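Local atomic coordinates of predicted ATPase involved in replication control, Cdc46/Mcm family (Methanopyrus kandleri AV19, PDB entry 3F8T), a protein that probably binds ATP and single-stranded DNA, as a homologue of the MCM helicases that unwind DNA at replication forks. Residues T328-D332 against G333-N337; A312-P315 against H316-L320; E195-E198 against L199-D203; D484-L487 against E488-Q492; G100-H103 against R104-R107. The protein carries 2 engineered substitutions. All coordinates share one frame; numbering follows the deposited sequence.

Interaction 1. Residues T328-D332 against G333-N337; sequences TVTVD and GIALN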
loop_
_atom_site.group_PDB
_atom_site.type_symbol
_atom_site.label_atom_id
_atom_site.label_comp_id
_atom_site.label_asym_id
_atom_site.label_seq_id
_atom_site.Cartn_x
_atom_site.Cartn_y
_atom_site.Cartn_z
ATOM N N THR A 328 -0.774 1.217 12.775
ATOM C CA THR A 328 -1.770 2.269 12.787
ATOM C C THR A 328 -1.146 3.608 13.149
ATOM O O THR A 328 -0.042 3.671 13.702
ATOM C CB THR A 328 -2.892 1.979 13.834
ATOM O OG1 THR A 328 -2.311 1.898 15.140
ATOM C CG2 THR A 328 -3.591 0.665 13.527
ATOM N N VAL A 329 -1.867 4.672 12.819
ATOM C CA VAL A 329 -1.692 5.959 13.468
ATOM C C VAL A 329 -3.044 6.316 14.049
ATOM O O VAL A 329 -4.084 5.929 13.498
ATOM C CB VAL A 329 -1.249 7.101 12.512
ATOM C CG1 VAL A 329 -0.078 6.680 11.626
ATOM C CG2 VAL A 329 -2.394 7.587 11.673
ATOM N N THR A 330 -3.020 7.063 15.148
ATOM C CA THR A 330 -4.249 7.493 15.806
ATOM C C THR A 330 -4.195 9.007 15.936
ATOM O O THR A 330 -3.176 9.587 16.349
ATOM C CB THR A 330 -4.446 6.816 17.175
ATOM O OG1 THR A 330 -4.330 5.400 17.029
ATOM C CG2 THR A 330 -5.853 7.138 17.758
ATOM N N VAL A 331 -5.278 9.645 15.509
ATOM C CA VAL A 331 -5.453 11.069 15.678
ATOM C C VAL A 331 -6.849 11.272 16.277
ATOM O O VAL A 331 -7.844 10.851 15.689
ATOM C CB VAL A 331 -5.259 11.831 14.335
ATOM C CG1 VAL A 331 -6.198 11.324 13.256
ATOM C CG2 VAL A 331 -5.407 13.332 14.518
ATOM N N ASP A 332 -6.908 11.863 17.471
ATOM C CA ASP A 332 -8.192 12.151 18.137
ATOM C C ASP A 332 -9.122 10.935 18.229
ATOM O O ASP A 332 -10.338 11.004 17.937
ATOM C CB ASP A 332 -8.868 13.333 17.445
ATOM C CG ASP A 332 -8.044 14.615 17.546
ATOM O OD1 ASP A 332 -7.348 14.796 18.569
ATOM O OD2 ASP A 332 -8.093 15.448 16.618
ATOM N N GLY A 333 -8.543 9.812 18.646
ATOM C CA GLY A 333 -9.302 8.589 18.810
ATOM C C GLY A 333 -9.669 7.880 17.527
ATOM O O GLY A 333 -10.346 6.852 17.567
ATOM N N ILE A 334 -9.263 8.432 16.384
ATOM C CA ILE A 334 -9.495 7.777 15.092
ATOM C C ILE A 334 -8.244 6.987 14.718
ATOM O O ILE A 334 -7.189 7.581 14.495
ATOM C CB ILE A 334 -9.807 8.775 13.958
ATOM C CG1 ILE A 334 -11.111 9.527 14.232
ATOM C CG2 ILE A 334 -9.914 8.022 12.612
ATOM C CD1 ILE A 334 -11.140 10.931 13.649
ATOM N N ALA A 335 -8.370 5.664 14.657
ATOM C CA ALA A 335 -7.276 4.797 14.237
ATOM C C ALA A 335 -7.330 4.619 12.722
ATOM O O ALA A 335 -8.380 4.248 12.185
ATOM C CB ALA A 335 -7.378 3.433 14.945
ATOM N N LEU A 336 -6.216 4.905 12.033
ATOM C CA LEU A 336 -6.113 4.702 10.567
ATOM C C LEU A 336 -5.045 3.654 10.239
ATOM O O LEU A 336 -4.064 3.543 10.963
ATOM C CB LEU A 336 -5.758 6.017 9.862
ATOM C CG LEU A 336 -6.681 7.205 10.143
ATOM C CD1 LEU A 336 -6.093 8.491 9.599
ATOM C CD2 LEU A 336 -8.053 6.946 9.537
ATOM N N ASN A 337 -5.240 2.888 9.168
ATOM C CA ASN A 337 -4.254 1.871 8.789
ATOM C C ASN A 337 -2.990 2.581 8.324
ATOM O O ASN A 337 -3.051 3.512 7.516
ATOM C CB ASN A 337 -4.735 0.974 7.651
ATOM C CG ASN A 337 -5.726 -0.092 8.097
ATOM O OD1 ASN A 337 -6.702 -0.346 7.393
ATOM N ND2 ASN A 337 -5.471 -0.735 9.228
#
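With a chi1 of -48°, Val329 places CG2 between its own backbone N and carbonyl carbon, and from there the methyl meets Leu336 CB at 4.1 Å, the two side chains crossing obliquely. Val331 puts CG1 in the same kind of position, over the start of the Ile334 side chain. These four residues share one face of a two-stranded antiparallel hairpin whose strands, 328-331 and 334-337, run at 152° to each other. Val329 and Leu336 form a hydrogen-bonded pair: Leu336 N donates to Val329 O at 2.8 Å in an almost straight bond, and Val329 N returns one to Leu336 O in the carbonyl plane. Val331 and Ile334 make the next such pair and close a type I' turn through Asp332 and Gly333, both with positive phi. There Ile334 N reaches Val331 O at 2.9 Å from above the carbonyl plane. The non-hydrogen-bonded pair Thr330-Ala335 turns its side chains to the other face, and between the strands Thr330 CA comes 3.2 Å from Ile334 O in a CA-H...O contact. Thr328 OG1 and Thr330 OG1 both hydrogen-bond to Glu322 OE2 on helix 314-326. In the chain the hairpin falls between that helix and core strand 341-346, as does the pre-sensor 1 hairpin of MCM proteins. Its apolar face packs on strands 281-285 and 289-293 and helix 295-298. The chemistry is thus split: backbone bonds set the register, branched aliphatic groups join one face to the domain, and two hydroxyls tie the first strand to a single carboxylate.

Interaction 2. Residues A312-P315 against H316-L320; sequences APEP and HRWAL
Arg317 N, Trp318 N and Ala319 N donate in turn to Pro313 O, Glu314 O and Pro315 O, the i to i+4 bonds that open helix 314-326, with Pro313 as N-cap. This is the helix that follows core strand 303-307 of the P-loop ATPase domain. Arg317, bent at chi3 (-44°), folds back past the helix start so that NH1 reaches Ala312 O at 2.7 Å, nearly in line with the carbonyl bond. The same turn sets one guanidinium face over Glu314 CA, 3.7 Å below it, while the Ala312 methyl packs 3.7 Å from Arg317 CG. Glu314 OE2 makes only a long salt bridge to Arg317 NH2, at 3.8 Å; Arg317 NE has a second carboxylate partner in Asp364. Glu314 also serves Trp318, whose indole lies with one face against Glu314 O and with CZ2 3.6 Å from Glu314 CG. On another side of the turn, the Pro313 ring meets the His316 imidazole in an off-centre CH-pi contact, Pro313 CD lying 4.3 Å from its centroid. His316 NE2 bonds to Thr274 O, whereas ND1, buried beside Pro313 CB at 3.8 Å, has no polar partner.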
loop_
_atom_site.group_PDB
_atom_site.type_symbol
_atom_site.label_atom_id
_atom_site.label_comp_id
_atom_site.label_asym_id
_atom_site.label_seq_id
_atom_site.Cartn_x
_atom_site.Cartn_y
_atom_site.Cartn_z
ATOM N N ALA A 312 14.953 13.206 16.226
ATOM C CA ALA A 312 13.516 13.049 16.021
ATOM C C ALA A 312 12.758 13.452 17.293
ATOM O O ALA A 312 12.995 12.860 18.348
ATOM C CB ALA A 312 13.202 11.603 15.667
ATOM N N PRO A 313 11.855 14.447 17.204
ATOM C CA PRO A 313 11.127 14.848 18.415
ATOM C C PRO A 313 10.255 13.726 18.959
ATOM O O PRO A 313 9.793 12.866 18.213
ATOM C CB PRO A 313 10.255 16.027 17.940
ATOM C CG PRO A 313 10.928 16.507 16.700
ATOM C CD PRO A 313 11.443 15.258 16.047
ATOM N N GLU A 314 10.039 13.749 20.263
ATOM C CA GLU A 314 9.290 12.705 20.935
ATOM C C GLU A 314 7.913 12.354 20.319
ATOM O O GLU A 314 7.618 11.159 20.129
ATOM C CB GLU A 314 9.155 13.050 22.425
ATOM C CG GLU A 314 9.019 11.869 23.309
ATOM C CD GLU A 314 9.214 12.218 24.780
ATOM O OE1 GLU A 314 8.908 13.364 25.188
ATOM O OE2 GLU A 314 9.677 11.327 25.530
ATOM N N PRO A 315 7.062 13.368 20.026
ATOM C CA PRO A 315 5.771 13.063 19.396
ATOM C C PRO A 315 5.895 12.294 18.074
ATOM O O PRO A 315 5.109 11.375 17.829
ATOM C CB PRO A 315 5.164 14.452 19.172
ATOM C CG PRO A 315 5.753 15.268 20.324
ATOM C CD PRO A 315 7.182 14.818 20.307
ATOM N N HIS A 316 6.872 12.675 17.247
ATOM C CA HIS A 316 7.228 11.942 16.021
ATOM C C HIS A 316 7.681 10.503 16.294
ATOM O O HIS A 316 7.274 9.590 15.586
ATOM C CB HIS A 316 8.315 12.676 15.251
ATOM C CG HIS A 316 7.878 14.002 14.705
ATOM N ND1 HIS A 316 7.555 15.067 15.515
ATOM C CD2 HIS A 316 7.703 14.430 13.433
ATOM C CE1 HIS A 316 7.216 16.104 14.765
ATOM N NE2 HIS A 316 7.296 15.743 13.497
ATOM N N ARG A 317 8.521 10.305 17.308
ATOM C CA ARG A 317 8.929 8.951 17.706
ATOM C C ARG A 317 7.761 8.077 18.158
ATOM O O ARG A 317 7.664 6.902 17.759
ATOM C CB ARG A 317 10.047 8.991 18.754
ATOM C CG ARG A 317 11.239 9.765 18.259
ATOM C CD ARG A 317 12.462 9.600 19.164
ATOM N NE ARG A 317 12.160 9.682 20.588
ATOM C CZ ARG A 317 12.428 10.731 21.358
ATOM N NH1 ARG A 317 12.980 11.827 20.847
ATOM N NH2 ARG A 317 12.142 10.683 22.649
ATOM N N TRP A 318 6.885 8.626 18.993
ATOM C CA TRP A 318 5.665 7.912 19.385
ATOM C C TRP A 318 4.816 7.486 18.183
ATOM O O TRP A 318 4.346 6.359 18.132
ATOM C CB TRP A 318 4.799 8.754 20.314
ATOM C CG TRP A 318 5.427 9.058 21.632
ATOM C CD1 TRP A 318 6.421 8.361 22.260
ATOM C CD2 TRP A 318 5.069 10.134 22.508
ATOM N NE1 TRP A 318 6.711 8.947 23.476
ATOM C CE2 TRP A 318 5.897 10.037 23.649
ATOM C CE3 TRP A 318 4.128 11.171 22.434
ATOM C CZ2 TRP A 318 5.810 10.942 24.718
ATOM C CZ3 TRP A 318 4.045 12.072 23.480
ATOM C CH2 TRP A 318 4.884 11.952 24.612
ATOM N N ALA A 319 4.628 8.395 17.228
ATOM C CA ALA A 319 3.856 8.091 16.019
ATOM C C ALA A 319 4.517 6.965 15.260
ATOM O O ALA A 319 3.846 5.996 14.849
ATOM C CB ALA A 319 3.725 9.338 15.118
ATOM N N LEU A 320 5.837 7.084 15.061
ATOM C CA LEU A 320 6.574 6.064 14.330
ATOM C C LEU A 320 6.485 4.732 15.041
ATOM O O LEU A 320 6.300 3.704 14.404
ATOM C CB LEU A 320 8.029 6.483 14.069
ATOM C CG LEU A 320 8.195 7.648 13.062
ATOM C CD1 LEU A 320 9.592 8.272 13.106
ATOM C CD2 LEU A 320 7.836 7.235 11.639
#

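Interaction 3. Residues E195-E198 against L199-D203; sequences EFRE and LADKD
Ala200 N donates to Phe196 O at 2.9 Å, in a practically linear bond at 178°. Leu199 N to Glu195 O is equally short, but Asp201 N to Arg197 O lengthens to 3.1 Å, and Lys202 N to Glu198 O is weak at 3.3 Å. Lys202 N also donates to Leu199 O, an i to i+3 bond, so the last turn tightens as the chain leaves helical geometry. Above this turn Arg197 and Asp201, one turn apart, cross at a slant without touching charge to charge. Arg197 starts with CG anti to the backbone N (chi1 -176°) and then bends at chi2 and chi3, bringing NH1 to 4.0 Å from the Ala200 methyl. A water completes the link, accepting from Arg197 NH1 at 3.0 Å and donating to Asp201 OD1 in a short bond. All this belongs to the C-terminal end of helix 190-201, which the chain follows with helix 204-212 in the region of the MCM P-loop domain. Its buried side, with Phe196 and Leu199, packs on helix 396-409, where the Phe196 ring meets that of Tyr405. On the exposed side the extended Lys202 chain runs back along Glu198 O, with CG 3.3 Å from it. Its NZ stays 4.8 Å from Glu198 OE1, not a salt bridge, though the opposite charges would probably still attract. Asp203 then turns away to serve as N-cap of helix 204-212, and its OD2 hydrogen-bonds to Thr206 OG1.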
loop_
_atom_site.group_PDB
_atom_site.type_symbol
_atom_site.label_atom_id
_atom_site.label_comp_id
_atom_site.label_asym_id
_atom_site.label_seq_id
_atom_site.Cartn_x
_atom_site.Cartn_y
_atom_site.Cartn_z
ATOM N N GLU A 195 9.497 -15.709 -16.724
ATOM C CA GLU A 195 10.599 -14.882 -16.205
ATOM C C GLU A 195 10.625 -14.942 -14.682
ATOM O O GLU A 195 11.685 -15.095 -14.082
ATOM C CB GLU A 195 10.464 -13.412 -16.614
ATOM C CG GLU A 195 10.503 -13.103 -18.102
ATOM C CD GLU A 195 10.572 -11.591 -18.345
ATOM O OE1 GLU A 195 11.668 -10.997 -18.201
ATOM O OE2 GLU A 195 9.521 -10.992 -18.653
ATOM N N PHE A 196 9.449 -14.807 -14.071
ATOM C CA PHE A 196 9.302 -14.864 -12.606
ATOM C C PHE A 196 9.845 -16.181 -12.070
ATOM O O PHE A 196 10.637 -16.195 -11.134
ATOM C CB PHE A 196 7.828 -14.706 -12.201
ATOM C CG PHE A 196 7.268 -13.302 -12.341
ATOM C CD1 PHE A 196 8.016 -12.248 -12.869
ATOM C CD2 PHE A 196 5.949 -13.053 -11.962
ATOM C CE1 PHE A 196 7.467 -10.977 -12.983
ATOM C CE2 PHE A 196 5.375 -11.792 -12.091
ATOM C CZ PHE A 196 6.133 -10.746 -12.601
ATOM N N ARG A 197 9.429 -17.299 -12.671
ATOM C CA ARG A 197 9.882 -18.600 -12.194
ATOM C C ARG A 197 11.392 -18.746 -12.314
ATOM O O ARG A 197 12.031 -19.271 -11.409
ATOM C CB ARG A 197 9.160 -19.759 -12.889
ATOM C CG ARG A 197 9.551 -21.142 -12.340
ATOM C CD ARG A 197 9.345 -21.255 -10.809
ATOM N NE ARG A 197 7.995 -20.882 -10.372
ATOM C CZ ARG A 197 7.651 -20.683 -9.100
ATOM N NH1 ARG A 197 8.559 -20.820 -8.143
ATOM N NH2 ARG A 197 6.404 -20.345 -8.782
ATOM N N GLU A 198 11.961 -18.247 -13.412
ATOM C CA GLU A 198 13.413 -18.251 -13.582
ATOM C C GLU A 198 14.125 -17.423 -12.519
ATOM O O GLU A 198 15.134 -17.859 -11.970
ATOM C CB GLU A 198 13.797 -17.776 -14.982
ATOM C CG GLU A 198 13.527 -18.843 -16.055
ATOM C CD GLU A 198 13.664 -18.294 -17.457
ATOM O OE1 GLU A 198 14.583 -17.477 -17.683
ATOM O OE2 GLU A 198 12.855 -18.679 -18.329
ATOM N N LEU A 199 13.586 -16.245 -12.217
ATOM C CA LEU A 199 14.170 -15.394 -11.173
ATOM C C LEU A 199 14.137 -16.120 -9.828
ATOM O O LEU A 199 15.163 -16.221 -9.147
ATOM C CB LEU A 199 13.458 -14.028 -11.110
ATOM C CG LEU A 199 13.993 -12.928 -10.179
ATOM C CD1 LEU A 199 15.500 -12.767 -10.305
ATOM C CD2 LEU A 199 13.284 -11.596 -10.449
ATOM N N ALA A 200 12.975 -16.659 -9.465
ATOM C CA ALA A 200 12.819 -17.452 -8.230
ATOM C C ALA A 200 13.829 -18.592 -8.058
ATOM O O ALA A 200 14.337 -18.824 -6.958
ATOM C CB ALA A 200 11.408 -17.991 -8.126
ATOM N N ASP A 201 14.106 -19.305 -9.146
ATOM C CA ASP A 201 15.031 -20.441 -9.119
ATOM C C ASP A 201 16.493 -20.036 -8.913
ATOM O O ASP A 201 17.286 -20.825 -8.402
ATOM C CB ASP A 201 14.897 -21.268 -10.403
ATOM C CG ASP A 201 13.679 -22.172 -10.393
ATOM O OD1 ASP A 201 13.152 -22.475 -9.301
ATOM O OD2 ASP A 201 13.243 -22.585 -11.480
ATOM N N LYS A 202 16.848 -18.814 -9.313
ATOM C CA LYS A 202 18.229 -18.330 -9.227
ATOM C C LYS A 202 18.640 -17.903 -7.811
ATOM O O LYS A 202 18.548 -18.668 -6.860
ATOM C CB LYS A 202 18.418 -17.148 -10.174
ATOM C CG LYS A 202 18.440 -17.520 -11.636
ATOM C CD LYS A 202 18.510 -16.274 -12.497
ATOM C CE LYS A 202 18.118 -16.584 -13.938
ATOM N NZ LYS A 202 17.664 -15.356 -14.651
ATOM N N ASP A 203 19.113 -16.670 -7.698
ATOM C CA ASP A 203 19.444 -16.063 -6.415
ATOM C C ASP A 203 18.797 -14.699 -6.484
ATOM O O ASP A 203 19.468 -13.715 -6.875
ATOM C CB ASP A 203 20.981 -15.980 -6.266
ATOM C CG ASP A 203 21.437 -15.372 -4.933
ATOM O OD1 ASP A 203 20.600 -15.001 -4.073
ATOM O OD2 ASP A 203 22.678 -15.259 -4.755
HETATM O O HOH W 1 10.968 -22.571 -8.069
#

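Interaction 4. Residues D484-L487 against E488-Q492; sequences DWYL and ETAMQ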
loop_
_atom_site.group_PDB
_atom_site.type_symbol
_atom_site.label_atom_id
_atom_site.label_comp_id
_atom_site.label_asym_id
_atom_site.label_seq_id
_atom_site.Cartn_x
_atom_site.Cartn_y
_atom_site.Cartn_z
ATOM N N ASP A 484 22.815 -11.297 12.921
ATOM C CA ASP A 484 24.172 -11.411 13.495
ATOM C C ASP A 484 25.130 -10.312 13.022
ATOM O O ASP A 484 25.889 -9.736 13.825
ATOM C CB ASP A 484 24.772 -12.779 13.187
ATOM C CG ASP A 484 24.196 -13.874 14.053
ATOM O OD1 ASP A 484 23.668 -13.574 15.144
ATOM O OD2 ASP A 484 24.265 -15.040 13.634
ATOM N N TRP A 485 25.081 -10.012 11.728
ATOM C CA TRP A 485 25.916 -8.955 11.147
ATOM C C TRP A 485 25.604 -7.611 11.801
ATOM O O TRP A 485 26.519 -6.899 12.215
ATOM C CB TRP A 485 25.733 -8.896 9.629
ATOM C CG TRP A 485 26.586 -7.877 8.924
ATOM C CD1 TRP A 485 27.852 -8.057 8.423
ATOM C CD2 TRP A 485 26.230 -6.524 8.630
ATOM N NE1 TRP A 485 28.304 -6.889 7.842
ATOM C CE2 TRP A 485 27.325 -5.935 7.955
ATOM C CE3 TRP A 485 25.097 -5.747 8.880
ATOM C CZ2 TRP A 485 27.312 -4.609 7.523
ATOM C CZ3 TRP A 485 25.081 -4.426 8.446
ATOM C CH2 TRP A 485 26.182 -3.873 7.772
ATOM N N TYR A 486 24.314 -7.281 11.901
ATOM C CA TYR A 486 23.832 -6.096 12.629
ATOM C C TYR A 486 24.325 -6.051 14.079
ATOM O O TYR A 486 24.866 -5.033 14.541
ATOM C CB TYR A 486 22.289 -6.056 12.601
ATOM C CG TYR A 486 21.646 -5.273 13.735
ATOM C CD1 TYR A 486 22.106 -4.003 14.067
ATOM C CD2 TYR A 486 20.573 -5.793 14.456
ATOM C CE1 TYR A 486 21.539 -3.271 15.102
ATOM C CE2 TYR A 486 19.984 -5.057 15.516
ATOM C CZ TYR A 486 20.481 -3.791 15.818
ATOM O OH TYR A 486 19.939 -2.997 16.824
ATOM N N LEU A 487 24.112 -7.141 14.809
ATOM C CA LEU A 487 24.492 -7.191 16.225
ATOM C C LEU A 487 26.005 -7.033 16.427
ATOM O O LEU A 487 26.454 -6.351 17.367
ATOM C CB LEU A 487 24.004 -8.485 16.864
ATOM C CG LEU A 487 22.489 -8.682 17.005
ATOM C CD1 LEU A 487 22.222 -10.068 17.563
ATOM C CD2 LEU A 487 21.822 -7.607 17.874
ATOM N N GLU A 488 26.771 -7.649 15.536
ATOM C CA GLU A 488 28.223 -7.642 15.622
ATOM C C GLU A 488 28.822 -6.317 15.194
ATOM O O GLU A 488 29.652 -5.757 15.914
ATOM C CB GLU A 488 28.824 -8.834 14.865
ATOM C CG GLU A 488 28.635 -10.145 15.646
ATOM C CD GLU A 488 28.742 -11.417 14.794
ATOM O OE1 GLU A 488 29.418 -11.396 13.742
ATOM O OE2 GLU A 488 28.157 -12.452 15.203
ATOM N N THR A 489 28.377 -5.797 14.054
ATOM C CA THR A 489 28.862 -4.513 13.547
ATOM C C THR A 489 28.501 -3.336 14.453
ATOM O O THR A 489 29.260 -2.362 14.539
ATOM C CB THR A 489 28.387 -4.233 12.117
ATOM O OG1 THR A 489 26.950 -4.141 12.089
ATOM C CG2 THR A 489 28.838 -5.347 11.185
ATOM N N ALA A 490 27.361 -3.437 15.141
ATOM C CA ALA A 490 26.916 -2.410 16.094
ATOM C C ALA A 490 27.944 -2.125 17.195
ATOM O O ALA A 490 28.029 -0.994 17.702
ATOM C CB ALA A 490 25.599 -2.809 16.721
ATOM N N MET A 491 28.705 -3.157 17.554
ATOM C CA MET A 491 29.625 -3.119 18.685
ATOM C C MET A 491 31.103 -3.188 18.284
ATOM O O MET A 491 31.974 -3.120 19.147
ATOM C CB MET A 491 29.320 -4.271 19.653
ATOM C CG MET A 491 27.948 -4.222 20.298
ATOM S SD MET A 491 27.681 -2.738 21.294
ATOM C CE MET A 491 28.239 -3.253 22.912
ATOM N N GLN A 492 31.393 -3.321 16.993
ATOM C CA GLN A 492 32.786 -3.480 16.554
ATOM C C GLN A 492 33.581 -2.168 16.521
ATOM O O GLN A 492 33.051 -1.104 16.192
ATOM C CB GLN A 492 32.866 -4.215 15.216
ATOM C CG GLN A 492 32.596 -3.358 13.998
ATOM C CD GLN A 492 33.279 -3.907 12.767
ATOM O OE1 GLN A 492 32.898 -4.960 12.246
ATOM N NE2 GLN A 492 34.306 -3.201 12.295
#
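Two donors of Thr489 converge on Trp485 O: the backbone N and OG1, each at 2.8 Å, reaching the oxygen from opposite faces of its carbonyl plane. A chi1 of 63° sets OG1 between the threonine's own N and carbonyl carbon, where it can fold back onto the preceding turn. Glu488 N to Asp484 O and Ala490 N to Tyr486 O are the other bonds of this register. Among the apolar contacts, the same torsion aims Thr489 CG2 at the indole of Trp485. The methyl lies over the five-membered ring in a CH-pi contact, 3.7 Å from its centroid and 12° off the ring normal. Further round the helix, Ala490 CB comes 4.4 Å from Tyr486 CE1. Replacing Trp485 by alanine would strip the indole face from Thr489 CG2 and would probably open a gap toward Met224, while the backbone bonds could remain. Charged groups meet less directly. Asp484 OD1 and Glu488 OE2 are 4.6 Å apart, a spacing at which like charges would be expected to repel, but Asp484 OD2 is held by a salt bridge to Arg430 and a hydrogen bond from Trp426 NE1. This last part of helix 473-489, in the lid region, thus touches both helix 219-229, through Trp485, and strand 373-376, through Tyr486, Thr489 and Ala490, with Ala490 also backbone-bonded to Ile358.

Interaction 5. Residues G100-H103 against R104-R107; sequences GLPH and RFRR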
loop_
_atom_site.group_PDB
_atom_site.type_symbol
_atom_site.label_atom_id
_atom_site.label_comp_id
_atom_site.label_asym_id
_atom_site.label_seq_id
_atom_site.Cartn_x
_atom_site.Cartn_y
_atom_site.Cartn_z
ATOM N N GLY A 100 -19.565 -3.212 -16.566
ATOM C CA GLY A 100 -18.945 -3.544 -17.839
ATOM C C GLY A 100 -18.547 -2.351 -18.674
ATOM O O GLY A 100 -18.774 -2.336 -19.884
ATOM N N LEU A 101 -17.951 -1.347 -18.029
ATOM C CA LEU A 101 -17.364 -0.200 -18.728
ATOM C C LEU A 101 -16.391 -0.644 -19.804
ATOM O O LEU A 101 -15.539 -1.488 -19.534
ATOM C CB LEU A 101 -16.606 0.709 -17.744
ATOM C CG LEU A 101 -17.388 1.726 -16.917
ATOM C CD1 LEU A 101 -18.436 1.036 -16.049
ATOM C CD2 LEU A 101 -16.423 2.546 -16.048
ATOM N N PRO A 102 -16.516 -0.092 -21.030
ATOM C CA PRO A 102 -15.450 -0.273 -22.019
ATOM C C PRO A 102 -14.092 0.144 -21.443
ATOM O O PRO A 102 -14.008 1.068 -20.621
ATOM C CB PRO A 102 -15.865 0.653 -23.160
ATOM C CG PRO A 102 -17.346 0.728 -23.058
ATOM C CD PRO A 102 -17.637 0.701 -21.569
ATOM N N HIS A 103 -13.043 -0.542 -21.886
ATOM C CA HIS A 103 -11.730 -0.461 -21.251
ATOM C C HIS A 103 -11.157 0.955 -21.145
ATOM O O HIS A 103 -10.507 1.290 -20.148
ATOM C CB HIS A 103 -10.739 -1.405 -21.942
ATOM C CG HIS A 103 -9.427 -1.518 -21.228
ATOM N ND1 HIS A 103 -9.240 -2.341 -20.138
ATOM C CD2 HIS A 103 -8.244 -0.892 -21.434
ATOM C CE1 HIS A 103 -7.994 -2.229 -19.711
ATOM N NE2 HIS A 103 -7.367 -1.356 -20.481
ATOM N N ARG A 104 -11.425 1.786 -22.150
ATOM C CA ARG A 104 -10.904 3.156 -22.184
ATOM C C ARG A 104 -11.516 4.088 -21.130
ATOM O O ARG A 104 -10.960 5.154 -20.851
ATOM C CB ARG A 104 -11.041 3.769 -23.586
ATOM C CG ARG A 104 -12.459 3.882 -24.074
ATOM C CD ARG A 104 -12.608 4.809 -25.271
ATOM N NE ARG A 104 -12.679 6.215 -24.878
ATOM C CZ ARG A 104 -13.438 7.124 -25.486
ATOM N NH1 ARG A 104 -14.218 6.772 -26.503
ATOM N NH2 ARG A 104 -13.436 8.385 -25.063
ATOM N N PHE A 105 -12.653 3.693 -20.551
ATOM C CA PHE A 105 -13.309 4.503 -19.515
ATOM C C PHE A 105 -12.878 4.095 -18.096
ATOM O O PHE A 105 -13.324 4.692 -17.105
ATOM C CB PHE A 105 -14.838 4.438 -19.645
ATOM C CG PHE A 105 -15.364 4.968 -20.958
ATOM C CD1 PHE A 105 -15.487 4.127 -22.060
ATOM C CD2 PHE A 105 -15.739 6.302 -21.088
ATOM C CE1 PHE A 105 -15.973 4.620 -23.289
ATOM C CE2 PHE A 105 -16.223 6.796 -22.303
ATOM C CZ PHE A 105 -16.340 5.943 -23.400
ATOM N N ARG A 106 -12.020 3.084 -18.003
ATOM C CA ARG A 106 -11.582 2.554 -16.698
ATOM C C ARG A 106 -10.220 3.106 -16.283
ATOM O O ARG A 106 -9.339 3.302 -17.128
ATOM C CB ARG A 106 -11.517 1.023 -16.718
ATOM C CG ARG A 106 -12.824 0.326 -17.070
ATOM C CD ARG A 106 -12.762 -1.151 -16.713
ATOM N NE ARG A 106 -13.706 -1.941 -17.500
ATOM C CZ ARG A 106 -14.148 -3.153 -17.162
ATOM N NH1 ARG A 106 -13.744 -3.728 -16.028
ATOM N NH2 ARG A 106 -15.011 -3.790 -17.952
ATOM N N ARG A 107 -10.053 3.335 -14.980
ATOM C CA ARG A 107 -8.800 3.838 -14.407
ATOM C C ARG A 107 -8.281 5.072 -15.138
ATOM O O ARG A 107 -7.116 5.130 -15.535
ATOM C CB ARG A 107 -7.738 2.737 -14.389
ATOM C CG ARG A 107 -8.123 1.542 -13.537
ATOM C CD ARG A 107 -7.152 0.388 -13.742
ATOM N NE ARG A 107 -7.620 -0.807 -13.047
ATOM C CZ ARG A 107 -8.347 -1.775 -13.606
ATOM N NH1 ARG A 107 -8.692 -1.715 -14.894
ATOM N NH2 ARG A 107 -8.727 -2.812 -12.868
#
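Arg106, His103 and Leu101 bury the most surface here, and Arg106 leads. Its chain, extended from CG to NE, runs back beside Leu101 and presents the guanidinium side-on, so that NE and NH2 both donate to Leu101 O at 2.8 Å. The oxygen lies at the edge of the group, close to its plane, and this two-nitrogen grip fixes the rotation of the guanidinium. Leu101 CB packs against the aliphatic part, 3.9 Å from Arg106 CG. A leucine in place of Arg106 would probably leave Leu101 O without either of these two donors and free the loop to shift. His103 contributes through its backbone: His103 O accepts from Arg106 N at 3.2 Å, the donor standing above the carbonyl plane. The preceding bond of the turn, from Phe105 N to Pro102 O, measures 3.0 Å. Pro102 CB meets the edge of the Phe105 ring, 3.7 Å from CD1, while the Arg104 guanidinium lies over the rim of one face of that ring, with Phe105 CZ beneath its centre, and Phe105 itself packs on helix 64-72. Two successive i to i+3 bonds mark a short 3-10 turn, in the loop that joins strand 96-99 to strand 118-130, the first long strand of the OB-fold region.

All five contacts are local, and each lies in a different element. Interactions 1 and 2 are the closest pair, their centres 15 Å apart, because helix 314-326 runs straight into strand 328-331; interaction 2 is a surface helix start, whereas interaction 1 is a hairpin with one buried apolar face. Interactions 3 and 4 both sit at the C-terminal part of a helix, but interaction 3 is largely exposed and partly water-linked, while half the touching residues of interaction 4 are buried, with an aromatic contact. Interaction 5, about 54 Å from interaction 4 between centres, belongs to the N-terminal half, where an arginine holds a loop through a backbone oxygen, as another does in interaction 2.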